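Local coordinates for UPF0255 protein frsA (Vibrio vulnificus, PDB 4I4C) that probably hydrolyses carboxylic esters as a serine esterase of the alpha/beta-hydrolase clan, at residues N51-L55 with Q67-L71; L55-W59 with I394-E399; P357-M361 with L404-W408; A360-E364 with K385-S390. All coordinates share one frame; numbering follows the deposited sequence.

Interaction 1: residues N51-L55 with Q67-L71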
loop_
_atom_site.group_PDB
_atom_site.type_symbol
_atom_site.label_atom_id
_atom_site.label_comp_id
_atom_site.label_asym_id
_atom_site.label_seq_id
_atom_site.Cartn_x
_atom_site.Cartn_y
_atom_site.Cartn_z
ATOM N N ASN A 51 -0.928 5.065 -12.748
ATOM C CA ASN A 51 -1.471 3.748 -13.013
ATOM C C ASN A 51 -2.821 3.662 -12.315
ATOM O O ASN A 51 -2.907 3.754 -11.095
ATOM C CB ASN A 51 -0.533 2.635 -12.539
ATOM C CG ASN A 51 -1.063 1.243 -12.870
ATOM O OD1 ASN A 51 -1.325 0.448 -11.976
ATOM N ND2 ASN A 51 -1.244 0.957 -14.160
ATOM N N LEU A 52 -3.873 3.542 -13.114
ATOM C CA LEU A 52 -5.242 3.422 -12.622
ATOM C C LEU A 52 -5.482 2.055 -11.994
ATOM O O LEU A 52 -5.219 1.020 -12.612
ATOM C CB LEU A 52 -6.216 3.605 -13.782
ATOM C CG LEU A 52 -7.050 4.868 -13.775
ATOM C CD1 LEU A 52 -6.163 6.062 -13.525
ATOM C CD2 LEU A 52 -7.810 4.975 -15.091
ATOM N N ARG A 53 -5.986 2.068 -10.767
ATOM C CA ARG A 53 -6.276 0.851 -10.016
ATOM C C ARG A 53 -7.788 0.705 -9.767
ATOM O O ARG A 53 -8.209 0.477 -8.627
ATOM C CB ARG A 53 -5.570 0.921 -8.665
ATOM C CG ARG A 53 -4.104 1.338 -8.734
ATOM C CD ARG A 53 -3.185 0.153 -8.568
ATOM N NE ARG A 53 -1.820 0.458 -9.003
ATOM C CZ ARG A 53 -0.816 0.775 -8.187
ATOM N NH1 ARG A 53 -1.011 0.833 -6.877
ATOM N NH2 ARG A 53 0.387 1.035 -8.687
ATOM N N ARG A 54 -8.594 0.864 -10.817
ATOM C CA ARG A 54 -10.060 0.798 -10.703
ATOM C C ARG A 54 -10.580 -0.363 -9.855
ATOM O O ARG A 54 -11.328 -0.148 -8.899
ATOM C CB ARG A 54 -10.716 0.702 -12.081
ATOM C CG ARG A 54 -10.862 1.988 -12.847
ATOM C CD ARG A 54 -11.654 1.677 -14.109
ATOM N NE ARG A 54 -12.180 2.861 -14.777
ATOM C CZ ARG A 54 -11.564 3.489 -15.775
ATOM N NH1 ARG A 54 -10.391 3.056 -16.213
ATOM N NH2 ARG A 54 -12.120 4.555 -16.339
ATOM N N LEU A 55 -10.200 -1.588 -10.221
ATOM C CA LEU A 55 -10.633 -2.783 -9.493
ATOM C C LEU A 55 -10.086 -2.856 -8.057
ATOM O O LEU A 55 -10.785 -3.305 -7.150
ATOM C CB LEU A 55 -10.280 -4.055 -10.284
ATOM C CG LEU A 55 -11.040 -4.130 -11.614
ATOM C CD1 LEU A 55 -10.754 -5.398 -12.401
ATOM C CD2 LEU A 55 -12.502 -4.035 -11.344
ATOM N N GLN A 67 -16.868 6.268 -8.660
ATOM C CA GLN A 67 -15.521 6.275 -9.219
ATOM C C GLN A 67 -15.525 6.655 -10.704
ATOM O O GLN A 67 -14.688 7.442 -11.159
ATOM C CB GLN A 67 -14.858 4.904 -9.022
ATOM C CG GLN A 67 -13.606 4.710 -9.830
ATOM C CD GLN A 67 -12.773 3.533 -9.350
ATOM O OE1 GLN A 67 -11.752 3.722 -8.694
ATOM N NE2 GLN A 67 -13.199 2.318 -9.685
ATOM N N GLU A 68 -16.466 6.098 -11.461
ATOM C CA GLU A 68 -16.562 6.453 -12.873
ATOM C C GLU A 68 -16.963 7.918 -13.027
ATOM O O GLU A 68 -16.459 8.599 -13.917
ATOM C CB GLU A 68 -17.524 5.551 -13.652
ATOM C CG GLU A 68 -17.029 4.112 -13.873
ATOM C CD GLU A 68 -15.555 4.039 -14.267
ATOM O OE1 GLU A 68 -15.071 4.903 -15.036
ATOM O OE2 GLU A 68 -14.875 3.104 -13.803
ATOM N N GLN A 69 -17.860 8.403 -12.168
ATOM C CA GLN A 69 -18.254 9.822 -12.222
ATOM C C GLN A 69 -17.023 10.711 -11.958
ATOM O O GLN A 69 -16.817 11.729 -12.635
ATOM C CB GLN A 69 -19.387 10.131 -11.237
ATOM C CG GLN A 69 -20.711 9.405 -11.558
ATOM C CD GLN A 69 -21.820 9.681 -10.554
ATOM O OE1 GLN A 69 -21.615 10.362 -9.549
ATOM N NE2 GLN A 69 -23.012 9.149 -10.828
ATOM N N VAL A 70 -16.201 10.305 -10.992
ATOM C CA VAL A 70 -14.980 11.035 -10.655
ATOM C C VAL A 70 -14.003 11.011 -11.815
ATOM O O VAL A 70 -13.502 12.056 -12.237
ATOM C CB VAL A 70 -14.297 10.461 -9.384
ATOM C CG1 VAL A 70 -12.922 11.078 -9.195
ATOM C CG2 VAL A 70 -15.166 10.715 -8.159
ATOM N N LEU A 71 -13.757 9.821 -12.351
ATOM C CA LEU A 71 -12.815 9.668 -13.454
ATOM C C LEU A 71 -13.293 10.381 -14.720
ATOM O O LEU A 71 -12.484 10.926 -15.478
ATOM C CB LEU A 71 -12.536 8.189 -13.732
ATOM C CG LEU A 71 -11.762 7.458 -12.624
ATOM C CD1 LEU A 71 -11.633 5.958 -12.940
ATOM C CD2 LEU A 71 -10.383 8.061 -12.420
#

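Interaction 2: residues L55-W59 with I394-E399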
loop_
_atom_site.group_PDB
_atom_site.type_symbol
_atom_site.label_atom_id
_atom_site.label_comp_id
_atom_site.label_asym_id
_atom_site.label_seq_id
_atom_site.Cartn_x
_atom_site.Cartn_y
_atom_site.Cartn_z
ATOM N N LEU A 55 -10.200 -1.588 -10.221
ATOM C CA LEU A 55 -10.633 -2.783 -9.493
ATOM C C LEU A 55 -10.086 -2.856 -8.057
ATOM O O LEU A 55 -10.785 -3.305 -7.150
ATOM C CB LEU A 55 -10.280 -4.055 -10.284
ATOM C CG LEU A 55 -11.040 -4.130 -11.614
ATOM C CD1 LEU A 55 -10.754 -5.398 -12.401
ATOM C CD2 LEU A 55 -12.502 -4.035 -11.344
ATOM N N GLN A 56 -8.850 -2.406 -7.848
ATOM C CA GLN A 56 -8.291 -2.369 -6.493
ATOM C C GLN A 56 -9.089 -1.413 -5.608
ATOM O O GLN A 56 -9.447 -1.731 -4.483
ATOM C CB GLN A 56 -6.825 -1.947 -6.514
ATOM C CG GLN A 56 -6.148 -2.014 -5.154
ATOM C CD GLN A 56 -4.854 -1.210 -5.093
ATOM O OE1 GLN A 56 -3.894 -1.512 -5.791
ATOM N NE2 GLN A 56 -4.834 -0.177 -4.258
ATOM N N TRP A 57 -9.354 -0.223 -6.125
ATOM C CA TRP A 57 -10.069 0.783 -5.345
ATOM C C TRP A 57 -11.493 0.329 -4.999
ATOM O O TRP A 57 -11.957 0.537 -3.881
ATOM C CB TRP A 57 -10.014 2.143 -6.044
ATOM C CG TRP A 57 -8.626 2.694 -6.072
ATOM C CD1 TRP A 57 -7.654 2.500 -5.133
ATOM C CD2 TRP A 57 -8.033 3.496 -7.101
ATOM N NE1 TRP A 57 -6.501 3.148 -5.505
ATOM C CE2 TRP A 57 -6.712 3.773 -6.706
ATOM C CE3 TRP A 57 -8.494 4.014 -8.313
ATOM C CZ2 TRP A 57 -5.837 4.538 -7.487
ATOM C CZ3 TRP A 57 -7.625 4.777 -9.081
ATOM C CH2 TRP A 57 -6.313 5.028 -8.664
ATOM N N VAL A 58 -12.158 -0.337 -5.937
ATOM C CA VAL A 58 -13.491 -0.884 -5.684
ATOM C C VAL A 58 -13.421 -1.974 -4.608
ATOM O O VAL A 58 -14.179 -1.958 -3.657
ATOM C CB VAL A 58 -14.110 -1.445 -6.975
ATOM C CG1 VAL A 58 -15.340 -2.291 -6.668
ATOM C CG2 VAL A 58 -14.441 -0.309 -7.933
ATOM N N TRP A 59 -12.488 -2.902 -4.770
ATOM C CA TRP A 59 -12.190 -3.904 -3.746
ATOM C C TRP A 59 -12.008 -3.269 -2.357
ATOM O O TRP A 59 -12.571 -3.730 -1.366
ATOM C CB TRP A 59 -10.927 -4.656 -4.153
ATOM C CG TRP A 59 -10.631 -5.881 -3.359
ATOM C CD1 TRP A 59 -11.532 -6.733 -2.785
ATOM C CD2 TRP A 59 -9.328 -6.402 -3.052
ATOM N NE1 TRP A 59 -10.870 -7.750 -2.137
ATOM C CE2 TRP A 59 -9.517 -7.575 -2.292
ATOM C CE3 TRP A 59 -8.019 -5.989 -3.347
ATOM C CZ2 TRP A 59 -8.444 -8.342 -1.822
ATOM C CZ3 TRP A 59 -6.951 -6.755 -2.877
ATOM C CH2 TRP A 59 -7.174 -7.916 -2.124
ATOM N N ILE A 394 -10.147 -9.726 -12.613
ATOM C CA ILE A 394 -9.156 -9.363 -11.609
ATOM C C ILE A 394 -9.775 -9.413 -10.211
ATOM O O ILE A 394 -9.137 -9.873 -9.255
ATOM C CB ILE A 394 -8.507 -7.975 -11.874
ATOM C CG1 ILE A 394 -7.573 -8.030 -13.077
ATOM C CG2 ILE A 394 -7.743 -7.506 -10.670
ATOM C CD1 ILE A 394 -8.296 -8.018 -14.430
ATOM N N THR A 395 -11.028 -8.974 -10.099
ATOM C CA THR A 395 -11.715 -8.984 -8.805
ATOM C C THR A 395 -11.820 -10.395 -8.251
ATOM O O THR A 395 -11.661 -10.635 -7.048
ATOM C CB THR A 395 -13.133 -8.423 -8.918
ATOM O OG1 THR A 395 -13.070 -7.104 -9.455
ATOM C CG2 THR A 395 -13.797 -8.399 -7.553
ATOM N N GLN A 396 -12.109 -11.338 -9.131
ATOM C CA GLN A 396 -12.187 -12.725 -8.703
ATOM C C GLN A 396 -10.826 -13.219 -8.188
ATOM O O GLN A 396 -10.754 -13.947 -7.189
ATOM C CB GLN A 396 -12.698 -13.596 -9.842
ATOM C CG GLN A 396 -12.645 -15.064 -9.544
ATOM C CD GLN A 396 -12.964 -15.889 -10.763
ATOM O OE1 GLN A 396 -12.664 -15.494 -11.894
ATOM N NE2 GLN A 396 -13.584 -17.034 -10.550
ATOM N N GLY A 397 -9.761 -12.802 -8.869
ATOM C CA GLY A 397 -8.401 -13.087 -8.442
ATOM C C GLY A 397 -8.099 -12.500 -7.080
ATOM O O GLY A 397 -7.561 -13.179 -6.207
ATOM N N TYR A 398 -8.459 -11.236 -6.877
ATOM C CA TYR A 398 -8.278 -10.618 -5.565
ATOM C C TYR A 398 -9.040 -11.394 -4.498
ATOM O O TYR A 398 -8.499 -11.715 -3.431
ATOM C CB TYR A 398 -8.760 -9.157 -5.560
ATOM C CG TYR A 398 -7.859 -8.147 -6.257
ATOM C CD1 TYR A 398 -6.518 -8.423 -6.512
ATOM C CD2 TYR A 398 -8.357 -6.897 -6.641
ATOM C CE1 TYR A 398 -5.697 -7.488 -7.148
ATOM C CE2 TYR A 398 -7.547 -5.957 -7.279
ATOM C CZ TYR A 398 -6.219 -6.258 -7.524
ATOM O OH TYR A 398 -5.414 -5.334 -8.154
ATOM N N GLU A 399 -10.305 -11.699 -4.789
ATOM C CA GLU A 399 -11.161 -12.351 -3.805
ATOM C C GLU A 399 -10.737 -13.791 -3.473
ATOM O O GLU A 399 -10.762 -14.174 -2.304
ATOM C CB GLU A 399 -12.642 -12.216 -4.179
ATOM C CG GLU A 399 -13.110 -10.753 -4.051
ATOM C CD GLU A 399 -14.605 -10.542 -4.260
ATOM O OE1 GLU A 399 -15.071 -9.397 -4.045
ATOM O OE2 GLU A 399 -15.311 -11.504 -4.641
HETATM O O HOH W 1 -12.982 -5.151 -7.369
HETATM O O HOH W 2 -6.723 -2.643 -9.937
#

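Interaction 3: residues P357-M361 with L404-W408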
loop_
_atom_site.group_PDB
_atom_site.type_symbol
_atom_site.label_atom_id
_atom_site.label_comp_id
_atom_site.label_asym_id
_atom_site.label_seq_id
_atom_site.Cartn_x
_atom_site.Cartn_y
_atom_site.Cartn_z
ATOM N N PRO A 357 5.336 -20.850 8.146
ATOM C CA PRO A 357 4.680 -21.207 6.893
ATOM C C PRO A 357 4.258 -19.929 6.157
ATOM O O PRO A 357 3.512 -19.102 6.686
ATOM C CB PRO A 357 3.488 -22.042 7.358
ATOM C CG PRO A 357 3.178 -21.547 8.716
ATOM C CD PRO A 357 4.456 -21.021 9.312
ATOM N N ILE A 358 4.789 -19.753 4.954
ATOM C CA ILE A 358 4.475 -18.601 4.127
ATOM C C ILE A 358 3.642 -19.033 2.929
ATOM O O ILE A 358 4.033 -19.934 2.183
ATOM C CB ILE A 358 5.757 -17.925 3.589
ATOM C CG1 ILE A 358 6.677 -17.520 4.739
ATOM C CG2 ILE A 358 5.408 -16.724 2.697
ATOM C CD1 ILE A 358 8.066 -17.137 4.300
ATOM N N LEU A 359 2.490 -18.397 2.756
ATOM C CA LEU A 359 1.706 -18.555 1.543
ATOM C C LEU A 359 2.006 -17.355 0.665
ATOM O O LEU A 359 1.815 -16.216 1.081
ATOM C CB LEU A 359 0.215 -18.599 1.871
ATOM C CG LEU A 359 -0.742 -18.455 0.689
ATOM C CD1 LEU A 359 -0.644 -19.663 -0.214
ATOM C CD2 LEU A 359 -2.186 -18.237 1.160
ATOM N N ALA A 360 2.470 -17.617 -0.550
ATOM C CA ALA A 360 2.956 -16.573 -1.432
ATOM C C ALA A 360 2.201 -16.617 -2.752
ATOM O O ALA A 360 2.321 -17.570 -3.525
ATOM C CB ALA A 360 4.457 -16.726 -1.654
ATOM N N MET A 361 1.407 -15.580 -3.002
ATOM C CA MET A 361 0.534 -15.560 -4.152
ATOM C C MET A 361 0.770 -14.316 -4.977
ATOM O O MET A 361 1.222 -13.286 -4.470
ATOM C CB MET A 361 -0.927 -15.560 -3.692
ATOM C CG MET A 361 -1.250 -16.659 -2.681
ATOM S SD MET A 361 -2.902 -16.542 -1.971
ATOM C CE MET A 361 -2.735 -15.144 -0.880
ATOM N N LEU A 404 -7.926 -17.488 0.387
ATOM C CA LEU A 404 -6.793 -18.368 0.682
ATOM C C LEU A 404 -5.948 -17.845 1.843
ATOM O O LEU A 404 -5.378 -18.620 2.631
ATOM C CB LEU A 404 -5.907 -18.484 -0.558
ATOM C CG LEU A 404 -6.485 -19.330 -1.693
ATOM C CD1 LEU A 404 -5.674 -19.136 -2.951
ATOM C CD2 LEU A 404 -6.494 -20.796 -1.300
ATOM N N ALA A 405 -5.869 -16.519 1.922
ATOM C CA ALA A 405 -5.127 -15.828 2.966
ATOM C C ALA A 405 -5.749 -16.067 4.327
ATOM O O ALA A 405 -5.060 -16.406 5.287
ATOM C CB ALA A 405 -5.098 -14.336 2.680
ATOM N N ILE A 406 -7.057 -15.857 4.416
ATOM C CA ILE A 406 -7.744 -15.978 5.690
ATOM C C ILE A 406 -7.755 -17.447 6.159
ATOM O O ILE A 406 -7.639 -17.730 7.359
ATOM C CB ILE A 406 -9.155 -15.321 5.645
ATOM C CG1 ILE A 406 -9.108 -13.912 6.250
ATOM C CG2 ILE A 406 -10.170 -16.136 6.412
ATOM C CD1 ILE A 406 -7.930 -13.068 5.810
ATOM N N LYS A 407 -7.862 -18.375 5.211
ATOM C CA LYS A 407 -7.789 -19.806 5.542
ATOM C C LYS A 407 -6.430 -20.183 6.129
ATOM O O LYS A 407 -6.342 -20.959 7.090
ATOM C CB LYS A 407 -8.097 -20.690 4.325
ATOM C CG LYS A 407 -9.573 -21.026 4.177
ATOM C CD LYS A 407 -10.132 -21.681 5.444
ATOM C CE LYS A 407 -9.389 -22.971 5.794
ATOM N NZ LYS A 407 -10.069 -23.751 6.870
ATOM N N TRP A 408 -5.382 -19.621 5.539
ATOM C CA TRP A 408 -4.020 -19.836 6.005
ATOM C C TRP A 408 -3.892 -19.323 7.433
ATOM O O TRP A 408 -3.330 -19.996 8.297
ATOM C CB TRP A 408 -3.052 -19.098 5.081
ATOM C CG TRP A 408 -1.600 -19.454 5.238
ATOM C CD1 TRP A 408 -0.664 -18.793 5.989
ATOM C CD2 TRP A 408 -0.909 -20.535 4.599
ATOM N NE1 TRP A 408 0.563 -19.400 5.858
ATOM C CE2 TRP A 408 0.441 -20.469 5.010
ATOM C CE3 TRP A 408 -1.299 -21.550 3.720
ATOM C CZ2 TRP A 408 1.400 -21.378 4.569
ATOM C CZ3 TRP A 408 -0.347 -22.452 3.281
ATOM C CH2 TRP A 408 0.986 -22.359 3.705
#

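Interaction 4: residues A360-E364 with K385-S390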
loop_
_atom_site.group_PDB
_atom_site.type_symbol
_atom_site.label_atom_id
_atom_site.label_comp_id
_atom_site.label_asym_id
_atom_site.label_seq_id
_atom_site.Cartn_x
_atom_site.Cartn_y
_atom_site.Cartn_z
ATOM N N ALA A 360 2.470 -17.617 -0.550
ATOM C CA ALA A 360 2.956 -16.573 -1.432
ATOM C C ALA A 360 2.201 -16.617 -2.752
ATOM O O ALA A 360 2.321 -17.570 -3.525
ATOM C CB ALA A 360 4.457 -16.726 -1.654
ATOM N N MET A 361 1.407 -15.580 -3.002
ATOM C CA MET A 361 0.534 -15.560 -4.152
ATOM C C MET A 361 0.770 -14.316 -4.977
ATOM O O MET A 361 1.222 -13.286 -4.470
ATOM C CB MET A 361 -0.927 -15.560 -3.692
ATOM C CG MET A 361 -1.250 -16.659 -2.681
ATOM S SD MET A 361 -2.902 -16.542 -1.971
ATOM C CE MET A 361 -2.735 -15.144 -0.880
ATOM N N SER A 362 0.444 -14.428 -6.252
ATOM C CA SER A 362 0.288 -13.273 -7.113
ATOM C C SER A 362 -0.654 -13.683 -8.225
ATOM O O SER A 362 -0.881 -14.879 -8.438
ATOM C CB SER A 362 1.633 -12.817 -7.678
ATOM O OG SER A 362 2.074 -13.702 -8.693
ATOM N N LEU A 363 -1.223 -12.696 -8.921
ATOM C CA LEU A 363 -2.139 -12.975 -10.012
ATOM C C LEU A 363 -1.361 -13.383 -11.260
ATOM O O LEU A 363 -0.242 -12.919 -11.482
ATOM C CB LEU A 363 -3.046 -11.765 -10.287
ATOM C CG LEU A 363 -4.288 -11.572 -9.406
ATOM C CD1 LEU A 363 -3.979 -11.592 -7.925
ATOM C CD2 LEU A 363 -5.021 -10.277 -9.777
ATOM N N GLU A 364 -1.957 -14.257 -12.065
ATOM C CA GLU A 364 -1.321 -14.720 -13.295
ATOM C C GLU A 364 -0.873 -13.562 -14.175
ATOM O O GLU A 364 -1.650 -12.655 -14.473
ATOM C CB GLU A 364 -2.262 -15.628 -14.085
ATOM C CG GLU A 364 -1.610 -16.220 -15.326
ATOM C CD GLU A 364 -2.546 -17.106 -16.130
ATOM O OE1 GLU A 364 -3.427 -17.762 -15.527
ATOM O OE2 GLU A 364 -2.398 -17.140 -17.371
ATOM N N LYS A 385 3.988 -22.443 0.502
ATOM C CA LYS A 385 3.183 -22.690 -0.687
ATOM C C LYS A 385 3.085 -21.443 -1.570
ATOM O O LYS A 385 2.787 -20.336 -1.089
ATOM C CB LYS A 385 1.781 -23.153 -0.281
ATOM C CG LYS A 385 0.892 -23.526 -1.460
ATOM C CD LYS A 385 -0.531 -23.875 -1.032
ATOM C CE LYS A 385 -1.429 -24.074 -2.255
ATOM N NZ LYS A 385 -2.808 -23.504 -2.082
ATOM N N ALA A 386 3.354 -21.619 -2.859
ATOM C CA ALA A 386 3.172 -20.545 -3.822
ATOM C C ALA A 386 1.933 -20.823 -4.646
ATOM O O ALA A 386 1.580 -21.979 -4.861
ATOM C CB ALA A 386 4.380 -20.409 -4.725
ATOM N N LYS A 387 1.274 -19.764 -5.115
ATOM C CA LYS A 387 0.131 -19.940 -6.002
ATOM C C LYS A 387 0.121 -18.900 -7.132
ATOM O O LYS A 387 0.422 -17.727 -6.916
ATOM C CB LYS A 387 -1.170 -19.898 -5.198
ATOM C CG LYS A 387 -2.436 -19.890 -6.039
ATOM C CD LYS A 387 -2.594 -21.167 -6.849
ATOM C CE LYS A 387 -3.876 -21.148 -7.681
ATOM N NZ LYS A 387 -5.109 -21.198 -6.835
ATOM N N LYS A 388 -0.172 -19.354 -8.344
ATOM C CA LYS A 388 -0.436 -18.464 -9.459
ATOM C C LYS A 388 -1.948 -18.392 -9.615
ATOM O O LYS A 388 -2.591 -19.353 -10.049
ATOM C CB LYS A 388 0.227 -18.970 -10.742
ATOM C CG LYS A 388 -0.366 -18.389 -12.029
ATOM C CD LYS A 388 0.649 -18.359 -13.151
ATOM C CE LYS A 388 1.329 -19.697 -13.312
ATOM N NZ LYS A 388 2.321 -19.638 -14.410
ATOM N N ILE A 389 -2.517 -17.256 -9.229
ATOM C CA ILE A 389 -3.961 -17.127 -9.199
ATOM C C ILE A 389 -4.494 -16.866 -10.599
ATOM O O ILE A 389 -4.264 -15.803 -11.169
ATOM C CB ILE A 389 -4.405 -15.987 -8.281
ATOM C CG1 ILE A 389 -3.731 -16.099 -6.915
ATOM C CG2 ILE A 389 -5.917 -15.997 -8.144
ATOM C CD1 ILE A 389 -4.557 -16.820 -5.888
ATOM N N SER A 390 -5.196 -17.854 -11.145
ATOM C CA SER A 390 -5.872 -17.719 -12.425
ATOM C C SER A 390 -7.326 -17.388 -12.174
ATOM O O SER A 390 -7.959 -17.978 -11.297
ATOM C CB SER A 390 -5.779 -19.020 -13.229
ATOM O OG SER A 390 -4.520 -19.143 -13.866
HETATM O O HOH W 3 2.557 -16.448 -8.328
#

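Interaction 1: residues N51-L55 with Q67-L71
The guanidinium of Arg-54 has the CD1 methyl of Leu-71 over one face and the carboxylate of Glu-68 at its edge. This is a salt bridge between two consecutive helices, 54-60 and 64-75, which form a helical hairpin; Arg-54 stands in the first turn of helix 54-60, just after Arg-53 at its N-cap position. The grip is side-on and bidentate: NE of Arg-54 donates to OE2 of Glu-68 at 2.9 Å and NH2 of Arg-54 to OE1 of Glu-68 at 3.2 Å. Both oxygens use their syn lone pairs, and the guanidinium and carboxylate planes are only 15° apart. The two side chains nevertheless run at about a right angle. The arginine chain is extended from CG to NE, whereas Glu-68 folds at chi2 (-43°) and so turns its carboxylate to the arginine edge. Leu-71 CD1 packs over one face, 3.6 Å from Arg-54 NE, while the carboxylate bonds at the edge. CD1 of Leu-71 also reaches CD2 of Leu-52, a looser apolar touch at 4.5 Å. Leu-71 also packs against Trp-98 of helix 98-114. One turn before Leu-71, the extended chain of the buried Gln-67 carries its amide to the start of helix 54-60, where NE2 of Gln-67 donates an almost straight hydrogen bond to the carbonyl O of Arg-54 (3.2 Å, 173°).

Interaction 2: residues L55-W59 with I394-E399
Trp-59 and Tyr-398 meet in an offset stack, the aromatic part of a contact between helices 54-60 and 394-413, whose short segments cross at -49°. The phenol ring and the six-membered ring of the indole have planes 17° apart and centroids 4.5 Å apart. The offset brings Tyr-398 CB over the centre of the indole six-membered ring as a CH-pi contact, 3.6 Å from the centroid, while CD2 of Tyr-398 lies 3.4 Å from CE3 of Trp-59. On the opposite face of the tyrosine ring sits CG2 of Ile-394, one helical turn earlier, and the backbone N of Gln-56 is at its edge. Apolar packing continues at Leu-55, whose CD1 presses on CB of Ile-394 at a tight 3.5 Å. No direct hydrogen bond links the segments. Instead one water donates to the carbonyl O of Leu-55 (2.9 Å) and also bonds OG1 of Thr-395, and a second joins Gln-56 N to the hydroxyl of Tyr-398, the latter bond weak. Gln-56, Trp-59 and Tyr-398 line the pocket holding a polyether, probably from the crystallisation liquor. The stacked rings give it aromatic surface with polar groups at their margins, Gln-56 NE2 is bonded to Gln-60, and packing and water alone join the two segments.

Interaction 3: residues P357-M361 with L404-W408
Leu-359 meets the indole of Trp-408 face-on through its CB, which stands over the centre of the six-membered ring as a CH-pi contact, 3.7 Å from its centroid. The pair belongs to the alpha-on-beta packing of an alpha/beta-hydrolase fold, in which helix 394-413 lies on the central sheet and runs almost antiparallel to strand 358-363 (177° between the short segments). CG of Trp-408 is anti to the backbone N (chi1 -167°), which sends the indole out from the helix to lie against the strand. CD2 of Leu-359 rests 3.5 Å from the carbonyl O of Leu-404. Beyond it Met-361, bent at its last torsion, passes obliquely by Leu-404, with SD 3.8 Å from Leu-404 CB, and its CE approaches CB of Ala-405. Val-293 of the next strand touches Met-361, Ala-405 and Trp-408, so the helix spans both strands. Just before the strand, Pro-357 CB packs on CZ2 of Trp-408 at 3.5 Å. The indole nitrogen has its own partner there: NE1 of Trp-408 donates to the carbonyl O of Pro-357 at 3.1 Å, with the acceptor in the ring plane but the donor 65° out of the carbonyl plane.

Interaction 4: residues A360-E364 with K385-S390
Strands 358-363 and 385-389 run parallel, the axes of segments 360-363 and 385-389 approaching to 4.7 Å at 11°, and pair Ala-360 with Ala-386, Met-361 with Lys-387, Ser-362 with Lys-388 and Leu-363 with Ile-389. Bonds alternate along the pair, from Ala-360 N to Lys-385 O (2.8 Å) through Ile-389 N to Ser-362 O (3.0 Å) and on to Glu-364 N with Ile-389 O. The one from Ser-362 N to Lys-387 O is weak at 3.4 Å, and a water supplements it by donating to both OG of Ser-362 and O of Lys-387; OG is also bonded to the carbonyl O of Ser-369. Side chains alternate between two faces. On the face of Met-361, Leu-363 and Ile-389, the isoleucine lies against the neighbouring strand: its CG1 comes 3.5 Å from Ser-362 O, and its CD1 reaches SD of Met-361 at 4.3 Å. Helix 394-413 covers this side, with Tyr-398 on Leu-363 and Ser-401 on Ile-389. On the other face, Ala-360 and Ser-362 touch Asn-374 of helix 371-379. Past the strand end, the extended chain of Glu-364 crosses the aliphatic part of Lys-388, CG to CD at 3.8 Å. Strand 358-363, helix 371-379 and strand 385-389 together make a beta-alpha-beta unit, with 385-389 as the outermost strand at this end of the alpha/beta-hydrolase sheet.

How the interactions relate
From the N terminus, interaction 1 closes a short loop of 11 residues between helices 54-60 and 64-75. Interaction 2 leaves from the same helix 54-60, sharing Leu-55, but spans more than 330 residues to reach helix 394-413 and so ties the early helical part to the C-terminal helix. Interaction 4, closing over 20 residues that hold helix 371-379, nests inside that long loop, while interaction 3, closing over 42 residues, crosses interaction 2, because 404-408 lies beyond 394-399 on the same helix. Interactions 3 and 4 share Ala-360 and Met-361. Interactions 2 and 4 touch where Tyr-398 and Ile-394 meet Leu-363. Helix 394-413 thus connects the sheet edge with helix 54-60.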